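Local coordinates for protein ACDH-11, isoform b (Caenorhabditis elegans, PDB 4Y9J) that is an acyl-CoA dehydrogenase family member that binds flavin-adenine dinucleotide in a four-chain assembly, at residues V208-D211 against Y215-H218; G325-I330 against V363-S368. One frame throughout, in Å; residues are numbered along the deposited sequence.

Contact 1 of 2, residues V208-D211 against Y215-H218; sequences VQID and YRLH
Val208 and Arg216 form an antiparallel hydrogen-bonded pair, an instance of how a hairpin is joined by backbone and side chains together. Val208 N donates to Arg216 O at 2.8 Å, nearly straight at 171°, and Arg216 N returns a bond of 2.9 Å to Val208 O. The Tyr215 CA-H adds a longer contact to that same carbonyl oxygen. Val208 turns CG1 opposite its amide nitrogen (chi1 173°), which lays this methyl over one face of the Arg216 guanidinium, CG1 standing 3.3 Å from NH2, while the two side chains run alongside each other; His6 of the second subunit packs on Val208. Gln209 is the non-hydrogen-bonded partner of Tyr215 and reaches the sheet's other face, where its CB lies 3.7 Å from Tyr215 CE2 and its CG sits over the ring. Its amide, turned 32° from the ring plane, bonds through NE2 to Lys212 O in the turn. At Ile210 the chain turns a corner: Ile210 and Asp211 both oppose Thr214 in a classic beta bulge. Ile210 crosses the arginine stem at about a right angle, CD1 3.7 Å from Arg216 CG. Val208 and Ile210 thus give the arginine aliphatic contacts on one face of this middle-domain hairpin, while on the other the buried tyrosine packs edge-to-face with Phe255 of strand 252-258.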
loop_
_atom_site.group_PDB
_atom_site.type_symbol
_atom_site.label_atom_id
_atom_site.label_comp_id
_atom_site.label_asym_id
_atom_site.label_seq_id
_atom_site.Cartn_x
_atom_site.Cartn_y
_atom_site.Cartn_z
ATOM N N VAL B 208 -17.319 22.433 -29.987
ATOM C CA VAL B 208 -18.485 23.218 -30.258
ATOM C C VAL B 208 -18.151 24.683 -30.125
ATOM O O VAL B 208 -17.716 25.117 -29.090
ATOM C CB VAL B 208 -19.631 22.875 -29.306
ATOM C CG1 VAL B 208 -20.792 23.833 -29.510
ATOM C CG2 VAL B 208 -20.092 21.440 -29.548
ATOM N N GLN B 209 -18.419 25.464 -31.163
ATOM C CA GLN B 209 -17.993 26.856 -31.145
ATOM C C GLN B 209 -18.645 27.628 -30.025
ATOM O O GLN B 209 -19.848 27.611 -29.878
ATOM C CB GLN B 209 -18.305 27.525 -32.476
ATOM C CG GLN B 209 -17.668 28.906 -32.610
ATOM C CD GLN B 209 -18.064 29.596 -33.907
ATOM O OE1 GLN B 209 -19.236 29.622 -34.264
ATOM N NE2 GLN B 209 -17.085 30.106 -34.639
ATOM N N ILE B 210 -17.844 28.336 -29.253
ATOM C CA ILE B 210 -18.380 29.296 -28.295
ATOM C C ILE B 210 -18.357 30.695 -28.879
ATOM O O ILE B 210 -19.346 31.425 -28.763
ATOM C CB ILE B 210 -17.550 29.383 -27.041
ATOM C CG1 ILE B 210 -17.558 28.047 -26.346
ATOM C CG2 ILE B 210 -18.093 30.490 -26.135
ATOM C CD1 ILE B 210 -16.756 28.073 -25.058
ATOM N N ASP B 211 -17.227 31.067 -29.483
ATOM C CA ASP B 211 -17.084 32.412 -30.081
ATOM C C ASP B 211 -15.817 32.520 -30.907
ATOM O O ASP B 211 -14.726 32.228 -30.418
ATOM C CB ASP B 211 -17.005 33.460 -28.991
ATOM C CG ASP B 211 -16.847 34.868 -29.558
ATOM O OD1 ASP B 211 -17.727 35.336 -30.343
ATOM O OD2 ASP B 211 -15.826 35.497 -29.196
ATOM N N TYR B 215 -13.665 27.298 -28.563
ATOM C CA TYR B 215 -14.558 26.162 -28.623
ATOM C C TYR B 215 -14.605 25.465 -27.221
ATOM O O TYR B 215 -13.701 25.617 -26.358
ATOM C CB TYR B 215 -14.064 25.117 -29.655
ATOM C CG TYR B 215 -14.137 25.586 -31.083
ATOM C CD1 TYR B 215 -13.254 26.575 -31.552
ATOM C CD2 TYR B 215 -15.138 25.109 -31.948
ATOM C CE1 TYR B 215 -13.358 27.069 -32.851
ATOM C CE2 TYR B 215 -15.261 25.610 -33.226
ATOM C CZ TYR B 215 -14.381 26.588 -33.671
ATOM O OH TYR B 215 -14.508 27.054 -34.956
ATOM N N ARG B 216 -15.654 24.662 -27.056
ATOM C CA ARG B 216 -15.914 23.762 -25.904
ATOM C C ARG B 216 -15.605 22.382 -26.438
ATOM O O ARG B 216 -16.209 22.014 -27.436
ATOM C CB ARG B 216 -17.435 23.741 -25.644
ATOM C CG ARG B 216 -17.992 24.605 -24.579
ATOM C CD ARG B 216 -19.406 24.113 -24.217
ATOM N NE ARG B 216 -20.465 24.373 -25.206
ATOM C CZ ARG B 216 -21.300 23.479 -25.771
ATOM N NH1 ARG B 216 -21.257 22.173 -25.557
ATOM N NH2 ARG B 216 -22.235 23.918 -26.581
ATOM N N LEU B 217 -14.722 21.633 -25.787
ATOM C CA LEU B 217 -14.402 20.274 -26.203
ATOM C C LEU B 217 -15.145 19.217 -25.374
ATOM O O LEU B 217 -15.223 19.306 -24.138
ATOM C CB LEU B 217 -12.887 19.982 -26.127
ATOM C CG LEU B 217 -11.960 20.935 -26.861
ATOM C CD1 LEU B 217 -10.505 20.522 -26.772
ATOM C CD2 LEU B 217 -12.408 21.167 -28.329
ATOM N N HIS B 218 -15.551 18.164 -26.094
ATOM C CA HIS B 218 -16.290 17.027 -25.550
ATOM C C HIS B 218 -15.693 15.752 -26.117
ATOM O O HIS B 218 -15.773 15.504 -27.350
ATOM C CB HIS B 218 -17.790 17.153 -25.892
ATOM C CG HIS B 218 -18.473 18.275 -25.174
ATOM N ND1 HIS B 218 -18.555 19.559 -25.690
ATOM C CD2 HIS B 218 -19.125 18.306 -23.998
ATOM C CE1 HIS B 218 -19.182 20.336 -24.840
ATOM N NE2 HIS B 218 -19.541 19.602 -23.807
#

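Contact 2 of 2, residues G325-I330 against V363-S368; sequences GYMRRI and VDTRGS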
loop_
_atom_site.group_PDB
_atom_site.type_symbol
_atom_site.label_atom_id
_atom_site.label_comp_id
_atom_site.label_asym_id
_atom_site.label_seq_id
_atom_site.Cartn_x
_atom_site.Cartn_y
_atom_site.Cartn_z
ATOM N N GLY B 325 19.837 7.129 -24.072
ATOM C CA GLY B 325 20.156 7.386 -22.675
ATOM C C GLY B 325 20.136 6.105 -21.798
ATOM O O GLY B 325 21.107 5.854 -21.035
ATOM N N TYR B 326 19.133 5.280 -22.007
ATOM C CA TYR B 326 19.016 3.996 -21.280
ATOM C C TYR B 326 20.102 2.998 -21.699
ATOM O O TYR B 326 20.679 2.304 -20.846
ATOM C CB TYR B 326 17.639 3.383 -21.460
ATOM C CG TYR B 326 16.542 4.218 -20.830
ATOM C CD1 TYR B 326 16.608 4.582 -19.518
ATOM C CD2 TYR B 326 15.433 4.641 -21.556
ATOM C CE1 TYR B 326 15.616 5.349 -18.930
ATOM C CE2 TYR B 326 14.425 5.386 -20.966
ATOM C CZ TYR B 326 14.536 5.744 -19.652
ATOM O OH TYR B 326 13.629 6.558 -19.007
ATOM N N MET B 327 20.375 2.951 -23.002
ATOM C CA MET B 327 21.438 2.100 -23.536
ATOM C C MET B 327 22.800 2.497 -22.968
ATOM O O MET B 327 23.545 1.678 -22.406
ATOM C CB MET B 327 21.421 2.135 -25.050
ATOM C CG MET B 327 20.154 1.564 -25.661
ATOM S SD MET B 327 19.740 2.056 -27.386
ATOM C CE MET B 327 21.168 1.483 -28.150
ATOM N N ARG B 328 23.129 3.770 -23.045
ATOM C CA ARG B 328 24.397 4.251 -22.487
ATOM C C ARG B 328 24.437 4.061 -20.977
ATOM O O ARG B 328 25.492 3.680 -20.434
ATOM C CB ARG B 328 24.607 5.707 -22.847
ATOM C CG ARG B 328 25.763 6.429 -22.102
ATOM C CD ARG B 328 27.116 5.819 -22.322
ATOM N NE ARG B 328 27.439 5.796 -23.756
ATOM C CZ ARG B 328 28.045 4.824 -24.416
ATOM N NH1 ARG B 328 28.417 3.710 -23.782
ATOM N NH2 ARG B 328 28.295 4.965 -25.732
ATOM N N ARG B 329 23.347 4.348 -20.282
ATOM C CA ARG B 329 23.357 4.224 -18.827
ATOM C C ARG B 329 23.687 2.753 -18.371
ATOM O O ARG B 329 24.543 2.533 -17.532
ATOM C CB ARG B 329 22.044 4.743 -18.203
ATOM C CG ARG B 329 21.935 4.560 -16.703
ATOM C CD ARG B 329 23.054 5.300 -15.981
ATOM N NE ARG B 329 22.997 6.774 -16.160
ATOM C CZ ARG B 329 22.285 7.604 -15.393
ATOM N NH1 ARG B 329 21.475 7.138 -14.451
ATOM N NH2 ARG B 329 22.324 8.914 -15.632
ATOM N N ILE B 330 23.023 1.789 -18.962
ATOM C CA ILE B 330 23.238 0.414 -18.588
ATOM C C ILE B 330 24.642 -0.007 -18.901
ATOM O O ILE B 330 25.243 -0.686 -18.107
ATOM C CB ILE B 330 22.123 -0.526 -19.081
ATOM C CG1 ILE B 330 22.125 -1.838 -18.266
ATOM C CG2 ILE B 330 22.323 -0.880 -20.531
ATOM C CD1 ILE B 330 21.798 -1.627 -16.804
ATOM N N VAL B 363 29.293 -0.931 -29.788
ATOM C CA VAL B 363 29.343 -0.679 -31.236
ATOM C C VAL B 363 27.963 -0.220 -31.748
ATOM O O VAL B 363 27.842 0.780 -32.459
ATOM C CB VAL B 363 29.763 -1.966 -31.988
ATOM C CG1 VAL B 363 29.511 -1.861 -33.501
ATOM C CG2 VAL B 363 31.213 -2.322 -31.724
ATOM N N ASP B 364 26.911 -0.923 -31.322
ATOM C CA ASP B 364 25.567 -0.625 -31.784
ATOM C C ASP B 364 25.073 0.729 -31.221
ATOM O O ASP B 364 24.366 1.446 -31.889
ATOM C CB ASP B 364 24.594 -1.762 -31.389
ATOM C CG ASP B 364 24.748 -3.025 -32.260
ATOM O OD1 ASP B 364 25.349 -2.964 -33.370
ATOM O OD2 ASP B 364 24.186 -4.085 -31.809
ATOM N N THR B 365 25.479 1.065 -30.009
ATOM C CA THR B 365 25.058 2.273 -29.318
ATOM C C THR B 365 25.762 3.474 -29.990
ATOM O O THR B 365 25.151 4.491 -30.155
ATOM C CB THR B 365 25.424 2.181 -27.828
ATOM O OG1 THR B 365 24.631 1.125 -27.193
ATOM C CG2 THR B 365 25.141 3.452 -27.146
ATOM N N ARG B 366 27.043 3.330 -30.336
ATOM C CA ARG B 366 27.756 4.424 -30.954
ATOM C C ARG B 366 27.147 4.798 -32.295
ATOM O O ARG B 366 27.058 5.977 -32.622
ATOM C CB ARG B 366 29.222 4.113 -31.115
ATOM C CG ARG B 366 29.954 4.044 -29.815
ATOM C CD ARG B 366 31.442 3.953 -30.020
ATOM N NE ARG B 366 32.199 3.710 -28.805
ATOM C CZ ARG B 366 33.515 3.893 -28.723
ATOM N NH1 ARG B 366 34.246 4.309 -29.774
ATOM N NH2 ARG B 366 34.111 3.639 -27.573
ATOM N N GLY B 367 26.726 3.821 -33.075
ATOM C CA GLY B 367 26.131 4.101 -34.391
ATOM C C GLY B 367 24.852 4.955 -34.251
ATOM O O GLY B 367 24.638 5.959 -34.916
ATOM N N SER B 368 24.000 4.531 -33.369
ATOM C CA SER B 368 22.757 5.282 -33.142
ATOM C C SER B 368 22.966 6.672 -32.497
ATOM O O SER B 368 22.256 7.605 -32.723
ATOM C CB SER B 368 21.782 4.451 -32.349
ATOM O OG SER B 368 21.430 3.394 -33.136
#
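Two helical segments, 325-330 and 363-368, come nearest at Met327 and Thr365, whose CA atoms are 6.8 Å apart, and the contact between them is carried by three buried side chains. It is a worked example of helices meeting through one small residue set between two long ones. Thr365 points toward helix 304-338 and offers a different branch to each partner. Its hydroxyl faces Met327: the methionine and threonine side chains run past one another head to tail, bringing Met327 CE to 3.6 Å from Thr365 OG1. A bend at the last torsion (chi3 59°) turns that methyl back beside the threonine, and Met327 also packs on Gln409 and Met413 of helix 389-419. The other branch, CG2, lies over one face of the Arg328 guanidinium, 3.8 Å from Arg328 NH2. Arg328 leaves its helix to one side of the contact, and bends at chi2 and chi3 (60° and 58°) bring its end nearer to Thr365. The guanidinium is held by acids: NH1 forms a salt bridge with Glu362, one turn before Thr365, and NE another with Asp31. Glu362 also receives Arg366 NE, so one carboxylate serves two arginines whose NH2 (Arg328) and NE (Arg366) lie 5.1 Å apart; its negative charge would be expected to ease their proximity. Thr365 OG1 is likewise accounted for within its own helix, bonded to Met361 O. In this C-terminal helical domain, the segments therefore meet by van der Waals contact of methyl groups with polar ones, whose bonding needs are met by neighbours: the threonine hydroxyl turns to its own backbone, and the arginine charge is balanced by carboxylates.

The two contacts illustrate two of the parts of an acyl-CoA dehydrogenase fold, the beta middle domain and the helical C-terminal domain. Contact 1 is complete in the chain before contact 2 begins. It lies within the hairpin of strands 206-209 and 214-225, at the surface about 33 Å from the chain's centre; contact 2 joins helices 304-338 and 352-383, buried about 13 Å from that centre. Their own centres are about 46 Å apart, on opposite sides of the chain's centre, and their nearest atoms about 29 Å. Contact 1 pairs neighbouring strands and contact 2 packs two long helices, so each belongs to the internal packing of its own domain.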